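Local coordinates for protein GP37 (PDB 5FT0) that inhibits the RNase E of the host RNA degradosome during bacteriophage infection, probably sparing RNA from degradation, at residues T2-I6 with D67-R71; K142-S146 with M200-I204; H113-G117 with L250-R254. The contacts are given in a common frame with arbitrary orientation. Where two conformers were deposited one is given. Numbering follows the deposited sequence.

Interaction 1 (T2-I6 with D67-R71)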
loop_
_atom_site.group_PDB
_atom_site.type_symbol
_atom_site.label_atom_id
_atom_site.label_comp_id
_atom_site.label_asym_id
_atom_site.label_seq_id
_atom_site.Cartn_x
_atom_site.Cartn_y
_atom_site.Cartn_z
ATOM N N THR A 2 9.686 25.268 -13.426
ATOM C CA THR A 2 8.436 26.020 -13.375
ATOM C C THR A 2 7.468 25.366 -12.384
ATOM O O THR A 2 7.262 24.155 -12.450
ATOM C CB THR A 2 7.776 26.118 -14.761
ATOM N N GLN A 3 6.873 26.136 -11.468
ATOM C CA GLN A 3 7.006 27.595 -11.367
ATOM C C GLN A 3 8.421 28.048 -11.003
ATOM O O GLN A 3 8.805 29.184 -11.287
ATOM C CB GLN A 3 6.005 28.135 -10.339
ATOM C CG GLN A 3 5.849 29.651 -10.337
ATOM C CD GLN A 3 4.678 30.119 -9.485
ATOM O OE1 GLN A 3 3.737 29.365 -9.229
ATOM N NE2 GLN A 3 4.732 31.370 -9.043
ATOM N N PHE A 4 9.193 27.151 -10.394
ATOM C CA PHE A 4 10.629 27.355 -10.259
ATOM C C PHE A 4 11.288 26.021 -9.942
ATOM O O PHE A 4 10.624 25.050 -9.567
ATOM C CB PHE A 4 10.967 28.404 -9.192
ATOM C CG PHE A 4 10.656 27.977 -7.791
ATOM C CD1 PHE A 4 9.395 28.178 -7.253
ATOM C CD2 PHE A 4 11.634 27.400 -6.999
ATOM C CE1 PHE A 4 9.110 27.792 -5.955
ATOM C CE2 PHE A 4 11.358 27.013 -5.703
ATOM C CZ PHE A 4 10.094 27.210 -5.180
ATOM N N ASN A 5 12.607 25.990 -10.103
ATOM C CA ASN A 5 13.403 24.790 -9.906
ATOM C C ASN A 5 14.343 24.956 -8.720
ATOM O O ASN A 5 14.767 26.067 -8.392
ATOM C CB ASN A 5 14.226 24.457 -11.158
ATOM C CG ASN A 5 13.367 24.295 -12.397
ATOM O OD1 ASN A 5 12.630 23.319 -12.533
ATOM N ND2 ASN A 5 13.465 25.252 -13.312
ATOM N N ILE A 6 14.656 23.836 -8.077
ATOM C CA ILE A 6 15.684 23.762 -7.046
ATOM C C ILE A 6 16.691 22.726 -7.521
ATOM O O ILE A 6 16.386 21.527 -7.546
ATOM C CB ILE A 6 15.110 23.380 -5.674
ATOM C CG1 ILE A 6 14.038 24.380 -5.237
ATOM C CG2 ILE A 6 16.221 23.296 -4.633
ATOM C CD1 ILE A 6 13.427 24.061 -3.884
ATOM N N ASP A 67 7.866 32.855 -4.605
ATOM C CA ASP A 67 8.790 31.756 -4.872
ATOM C C ASP A 67 9.843 31.639 -3.776
ATOM O O ASP A 67 10.116 30.541 -3.279
ATOM C CB ASP A 67 9.460 31.945 -6.235
ATOM C CG ASP A 67 8.505 31.736 -7.388
ATOM O OD1 ASP A 67 7.377 31.251 -7.154
ATOM O OD2 ASP A 67 8.890 32.045 -8.535
ATOM N N ALA A 68 10.443 32.768 -3.385
ATOM C CA ALA A 68 11.520 32.738 -2.397
ATOM C C ALA A 68 11.076 32.069 -1.102
ATOM O O ALA A 68 11.846 31.321 -0.488
ATOM C CB ALA A 68 12.018 34.157 -2.120
HETATM N N MSE A 69 9.847 32.325 -0.672
HETATM C CA MSE A 69 9.310 31.685 0.522
HETATM C C MSE A 69 9.103 30.185 0.313
HETATM O O MSE A 69 9.442 29.376 1.178
HETATM C CB MSE A 69 7.992 32.337 0.936
HETATM C CG MSE A 69 7.254 31.576 2.029
HETATM SE SE MSE A 69 5.427 32.214 2.308
HETATM C CE MSE A 69 5.844 33.975 3.026
ATOM N N VAL A 70 8.535 29.816 -0.838
ATOM C CA VAL A 70 8.300 28.404 -1.118
ATOM C C VAL A 70 9.624 27.670 -1.274
ATOM O O VAL A 70 9.773 26.529 -0.822
ATOM C CB VAL A 70 7.405 28.241 -2.361
ATOM C CG1 VAL A 70 7.215 26.768 -2.692
ATOM C CG2 VAL A 70 6.056 28.916 -2.135
ATOM N N ARG A 71 10.607 28.312 -1.911
ATOM C CA ARG A 71 11.929 27.704 -2.037
ATOM C C ARG A 71 12.537 27.440 -0.666
ATOM O O ARG A 71 13.105 26.369 -0.420
ATOM C CB ARG A 71 12.847 28.602 -2.866
ATOM C CG ARG A 71 14.249 28.040 -3.050
ATOM C CD ARG A 71 15.149 29.022 -3.787
ATOM N NE ARG A 71 14.626 29.361 -5.105
ATOM C CZ ARG A 71 14.970 28.740 -6.228
ATOM N NH1 ARG A 71 15.846 27.743 -6.197
ATOM N NH2 ARG A 71 14.442 29.119 -7.384
#

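Interaction 2 (K142-S146 with M200-I204)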
loop_
_atom_site.group_PDB
_atom_site.type_symbol
_atom_site.label_atom_id
_atom_site.label_comp_id
_atom_site.label_asym_id
_atom_site.label_seq_id
_atom_site.Cartn_x
_atom_site.Cartn_y
_atom_site.Cartn_z
ATOM N N LYS A 142 -5.846 18.939 16.740
ATOM C CA LYS A 142 -6.434 17.683 16.285
ATOM C C LYS A 142 -6.167 16.559 17.279
ATOM O O LYS A 142 -7.020 15.689 17.490
ATOM C CB LYS A 142 -5.881 17.322 14.906
ATOM C CG LYS A 142 -6.333 15.968 14.385
ATOM C CD LYS A 142 -5.255 15.323 13.528
ATOM C CE LYS A 142 -3.998 15.055 14.342
ATOM N NZ LYS A 142 -2.929 14.425 13.520
ATOM N N LEU A 143 -4.987 16.561 17.903
ATOM C CA LEU A 143 -4.654 15.506 18.852
ATOM C C LEU A 143 -5.463 15.639 20.137
ATOM O O LEU A 143 -5.901 14.633 20.706
ATOM C CB LEU A 143 -3.156 15.524 19.151
ATOM C CG LEU A 143 -2.255 15.127 17.978
ATOM C CD1 LEU A 143 -0.780 15.259 18.349
ATOM C CD2 LEU A 143 -2.576 13.710 17.522
ATOM N N ILE A 144 -5.670 16.870 20.608
ATOM C CA ILE A 144 -6.426 17.073 21.841
ATOM C C ILE A 144 -7.879 16.657 21.656
ATOM O O ILE A 144 -8.463 15.993 22.520
ATOM C CB ILE A 144 -6.310 18.536 22.307
ATOM C CG1 ILE A 144 -4.869 18.859 22.713
ATOM C CG2 ILE A 144 -7.267 18.807 23.461
ATOM C CD1 ILE A 144 -4.714 20.193 23.407
ATOM N N LYS A 145 -8.482 17.026 20.523
ATOM C CA LYS A 145 -9.887 16.702 20.293
ATOM C C LYS A 145 -10.105 15.196 20.208
ATOM O O LYS A 145 -11.090 14.674 20.745
ATOM C CB LYS A 145 -10.381 17.382 19.016
ATOM N N SER A 146 -9.195 14.481 19.550
ATOM C CA SER A 146 -9.386 13.065 19.270
ATOM C C SER A 146 -8.872 12.147 20.373
ATOM O O SER A 146 -9.069 10.932 20.277
ATOM C CB SER A 146 -8.705 12.694 17.948
ATOM O OG SER A 146 -7.309 12.921 18.009
HETATM N N MSE A 200 2.424 14.183 25.597
HETATM C CA MSE A 200 1.870 12.839 25.668
HETATM C C MSE A 200 0.353 12.889 25.552
HETATM O O MSE A 200 -0.301 13.716 26.184
HETATM C CB MSE A 200 2.284 12.154 26.969
HETATM C CG MSE A 200 1.553 10.845 27.240
HETATM SE SE MSE A 200 2.382 9.767 28.644
HETATM C CE MSE A 200 2.212 11.005 30.133
ATOM N N TYR A 201 -0.201 12.006 24.725
ATOM C CA TYR A 201 -1.638 11.939 24.509
ATOM C C TYR A 201 -2.112 10.529 24.810
ATOM O O TYR A 201 -1.517 9.555 24.335
ATOM C CB TYR A 201 -2.003 12.332 23.076
ATOM C CG TYR A 201 -1.625 13.754 22.739
ATOM C CD1 TYR A 201 -2.496 14.804 23.005
ATOM C CD2 TYR A 201 -0.396 14.049 22.169
ATOM C CE1 TYR A 201 -2.155 16.108 22.704
ATOM C CE2 TYR A 201 -0.045 15.353 21.863
ATOM C CZ TYR A 201 -0.929 16.377 22.134
ATOM O OH TYR A 201 -0.590 17.674 21.835
ATOM N N GLN A 202 -3.177 10.424 25.598
ATOM C CA GLN A 202 -3.773 9.143 25.941
ATOM C C GLN A 202 -5.053 8.970 25.140
ATOM O O GLN A 202 -5.961 9.805 25.218
ATOM C CB GLN A 202 -4.064 9.045 27.439
ATOM C CG GLN A 202 -4.588 7.679 27.858
ATOM C CD GLN A 202 -3.559 6.585 27.670
ATOM O OE1 GLN A 202 -2.367 6.794 27.908
ATOM N NE2 GLN A 202 -4.008 5.414 27.229
ATOM N N PHE A 203 -5.114 7.898 24.364
ATOM C CA PHE A 203 -6.328 7.480 23.687
ATOM C C PHE A 203 -6.892 6.268 24.418
ATOM O O PHE A 203 -6.270 5.724 25.335
ATOM C CB PHE A 203 -6.047 7.165 22.212
ATOM C CG PHE A 203 -5.449 8.318 21.453
ATOM C CD1 PHE A 203 -4.088 8.579 21.521
ATOM C CD2 PHE A 203 -6.246 9.142 20.677
ATOM C CE1 PHE A 203 -3.531 9.643 20.830
ATOM C CE2 PHE A 203 -5.698 10.207 19.980
ATOM C CZ PHE A 203 -4.337 10.458 20.058
ATOM N N ILE A 204 -8.092 5.849 24.014
ATOM C CA ILE A 204 -8.699 4.691 24.665
ATOM C C ILE A 204 -7.867 3.441 24.427
ATOM O O ILE A 204 -7.774 2.573 25.304
ATOM C CB ILE A 204 -10.153 4.497 24.191
ATOM C CG1 ILE A 204 -10.279 4.783 22.692
ATOM C CG2 ILE A 204 -11.102 5.367 25.006
ATOM C CD1 ILE A 204 -11.687 4.616 22.159
HETATM O O HOH W 1 -9.404 7.969 22.038
#

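Interaction 3 (H113-G117 with L250-R254)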
loop_
_atom_site.group_PDB
_atom_site.type_symbol
_atom_site.label_atom_id
_atom_site.label_comp_id
_atom_site.label_asym_id
_atom_site.label_seq_id
_atom_site.Cartn_x
_atom_site.Cartn_y
_atom_site.Cartn_z
ATOM N N HIS A 113 6.293 -5.911 11.561
ATOM C CA HIS A 113 5.799 -6.311 10.249
ATOM C C HIS A 113 4.492 -7.079 10.381
ATOM O O HIS A 113 4.332 -7.920 11.270
ATOM C CB HIS A 113 6.825 -7.173 9.516
ATOM C CG HIS A 113 6.343 -7.668 8.188
ATOM N ND1 HIS A 113 5.753 -8.903 8.025
ATOM C CD2 HIS A 113 6.340 -7.085 6.966
ATOM C CE1 HIS A 113 5.418 -9.064 6.756
ATOM N NE2 HIS A 113 5.762 -7.975 6.093
ATOM N N ILE A 114 3.553 -6.788 9.479
ATOM C CA ILE A 114 2.241 -7.423 9.463
ATOM C C ILE A 114 2.035 -8.238 8.189
ATOM O O ILE A 114 1.726 -9.432 8.247
ATOM C CB ILE A 114 1.111 -6.383 9.630
ATOM C CG1 ILE A 114 1.321 -5.563 10.905
ATOM C CG2 ILE A 114 -0.251 -7.067 9.642
ATOM C CD1 ILE A 114 1.434 -6.396 12.156
ATOM N N ALA A 115 2.209 -7.609 7.030
ATOM C CA ALA A 115 1.950 -8.275 5.760
ATOM C C ALA A 115 2.794 -7.626 4.674
ATOM O O ALA A 115 3.271 -6.498 4.824
ATOM C CB ALA A 115 0.463 -8.220 5.394
ATOM N N ASP A 116 2.966 -8.355 3.572
ATOM C CA ASP A 116 3.751 -7.882 2.440
ATOM C C ASP A 116 2.905 -7.227 1.355
ATOM O O ASP A 116 3.458 -6.816 0.329
ATOM C CB ASP A 116 4.567 -9.032 1.845
ATOM C CG ASP A 116 5.775 -9.387 2.694
ATOM O OD1 ASP A 116 6.777 -8.643 2.638
ATOM O OD2 ASP A 116 5.720 -10.400 3.422
ATOM N N GLY A 117 1.590 -7.140 1.550
ATOM C CA GLY A 117 0.730 -6.309 0.720
ATOM C C GLY A 117 0.866 -6.564 -0.765
ATOM O O GLY A 117 0.965 -7.708 -1.223
ATOM N N LEU A 250 -3.011 -12.440 9.713
ATOM C CA LEU A 250 -2.369 -11.137 9.563
ATOM C C LEU A 250 -1.613 -11.027 8.245
ATOM O O LEU A 250 -1.622 -9.971 7.604
ATOM C CB LEU A 250 -1.429 -10.877 10.738
ATOM C CG LEU A 250 -2.073 -10.625 12.100
ATOM C CD1 LEU A 250 -1.001 -10.399 13.148
ATOM C CD2 LEU A 250 -3.003 -9.429 12.024
ATOM N N SER A 251 -0.954 -12.108 7.823
ATOM C CA SER A 251 -0.181 -12.069 6.585
ATOM C C SER A 251 -1.057 -11.872 5.354
ATOM O O SER A 251 -0.561 -11.392 4.329
ATOM C CB SER A 251 0.640 -13.352 6.435
ATOM O OG SER A 251 -0.198 -14.493 6.394
ATOM N N HIS A 252 -2.338 -12.222 5.431
ATOM C CA HIS A 252 -3.251 -12.097 4.303
ATOM C C HIS A 252 -3.982 -10.761 4.276
ATOM O O HIS A 252 -4.723 -10.499 3.324
ATOM C CB HIS A 252 -4.265 -13.242 4.325
ATOM C CG HIS A 252 -3.637 -14.598 4.405
ATOM N ND1 HIS A 252 -2.942 -15.159 3.356
ATOM C CD2 HIS A 252 -3.594 -15.502 5.412
ATOM C CE1 HIS A 252 -2.497 -16.351 3.713
ATOM N NE2 HIS A 252 -2.879 -16.583 4.955
ATOM N N ILE A 253 -3.785 -9.913 5.289
ATOM C CA ILE A 253 -4.463 -8.624 5.333
ATOM C C ILE A 253 -4.004 -7.749 4.172
ATOM O O ILE A 253 -2.824 -7.747 3.798
ATOM C CB ILE A 253 -4.201 -7.940 6.686
ATOM C CG1 ILE A 253 -4.876 -8.717 7.817
ATOM C CG2 ILE A 253 -4.696 -6.506 6.678
ATOM C CD1 ILE A 253 -4.727 -8.060 9.170
ATOM N N ARG A 254 -4.946 -7.013 3.584
ATOM C CA ARG A 254 -4.656 -6.048 2.532
ATOM C C ARG A 254 -5.436 -4.768 2.810
ATOM O O ARG A 254 -6.393 -4.755 3.589
ATOM C CB ARG A 254 -5.008 -6.595 1.141
ATOM C CG ARG A 254 -4.273 -7.869 0.751
ATOM C CD ARG A 254 -2.778 -7.629 0.589
ATOM N NE ARG A 254 -2.080 -8.840 0.161
ATOM C CZ ARG A 254 -1.491 -9.699 0.989
ATOM N NH1 ARG A 254 -1.506 -9.484 2.299
ATOM N NH2 ARG A 254 -0.884 -10.774 0.505
HETATM O O HOH W 2 2.306 -10.952 3.706
#

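Interaction 1 (T2-I6 with D67-R71)
The phenyl ring of F4 lies against the first turn of helix 67-82 and meets three of its residues, D67, V70 and R71. Its tip, CZ, is 3.8 Å from V70 CG1, with that methyl near the ring plane, so the apolar contact is made at the ring edge. F4 CD1 comes within 3.7 Å of D67 CG, while F4 CD2 is 3.3 Å from R71 NH2 and sits over one face of the guanidinium. The backbone hydrogen bond from R71 N to D67 O, 2.7 Å, places these two side chains one helical turn apart, so they border F4 at successive levels.

R71 reaches across from the helix to the strand backbone: NH1 and NH2 lie 3.0 and 3.2 Å from N5 O, both weak hydrogen bonds because the angles at the hydrogens are poor. The strongest polar partner of R71 is E10, which forms a salt bridge with NH1. I6 flanks the same arginine, its CG1 3.9 Å from R71 NH1. D67 is held by W34 through a hydrogen bond; Q3 NE2 approaches D67 OD1 at 3.3 Å, but the angle is too poor for a bond.

The short axes run 10.0 Å apart at 31°, so strand and helix point roughly the same way. F4 and I6 also pair with V32 and I30 of the neighbouring strand. Q3 and F4 both face V32, a classic beta bulge at the start of strand 4-6, the outermost strand within this chain of a four-stranded antiparallel sheet, which F4 ties to helix 67-82.

Interaction 2 (K142-S146 with M200-I204)
This is an apolar helix-on-strand contact, in which helix 140-146 packs against strand 197-202 near one edge of the seven-stranded antiparallel sheet. L143 is the main helix residue: its CB lies over the face of the Y201 ring, 3.8 Å from the centroid and 14° off the normal, a CH-pi contact, and its CD1 is 3.6 Å from Y201 CE2. I144 CG1 meets the edge of the same ring, 3.9 Å from Y201 CE1. The phenolic OH of Y201 is hydrogen-bonded to E199.

Beyond the strand, F203 turns its ring edge to S146, with CD2 3.4 Å from S146 O. S146 OG donates to K142 O (2.8 Å), tying the serine back onto its own helix. One water accepts from I204 N at 3.2 Å and donates weakly to S146 O at 3.5 Å. No direct hydrogen bond joins the segments; the arrangement is the packing of a short helix against an antiparallel sheet, near its edge, through leucine-aromatic contacts.

Interaction 3 (H113-G117 with L250-R254)
The backbones come close here, with the CA atoms of A115 and S251 only 4.4 Å apart, and those of I114 and L250 at 5.9 Å and of G117 and R254 at 5.7 Å. The end of strand 109-115 thus lies almost directly on the short, weakly bonded helical turn at about 250-252, yet no direct hydrogen bond links them. I114 O and L250 O, both acceptors, face each other at 3.5 Å. A water mediates instead, accepting from D116 N at 2.7 Å and donating to S251 O at 3.0 Å.

The small side chain of A115 permits this approach: its CB is 3.5 Å from both L250 O and S251 O and 3.7 Å from I253 O. Alongside, I114 CG2 packs on L250 CB at 4.1 Å. R254 folds back onto its own segment, NH1 donating to S251 O (2.9 Å) and I253 O (2.6 Å), and G117 O lies over one face of its guanidinium, 3.5 Å from NE.

Across the dimer interface, H252 hydrogen-bonds to D205 of the second subunit, and R254 pairs with a strand of that subunit in an antiparallel ladder. Within the chain, I114 and A115 both face L123. The strand therefore ends in a classic beta bulge packed against a C-terminal segment that continues the sheet into the other subunit.

How the interactions relate
The three contacts are well separated: the centres of interactions 1 and 2 lie about 36 Å apart, those of 1 and 3 about 40 Å, and those of 2 and 3 about 27 Å, with no touching between them. Interaction 1 closes first along the chain and belongs to the four-stranded N-terminal sheet. Interactions 2 and 3 both reach the seven-stranded sheet, through strands 197-202 and 109-115, and both segments of interaction 2 fall between those of interaction 3 in the sequence. Thus interaction 1 brings together the first strand and helix 67-82, some 60 residues apart, whereas the larger sheet carries a helix near one edge and, towards the other, the C-terminal segment that meets the second subunit.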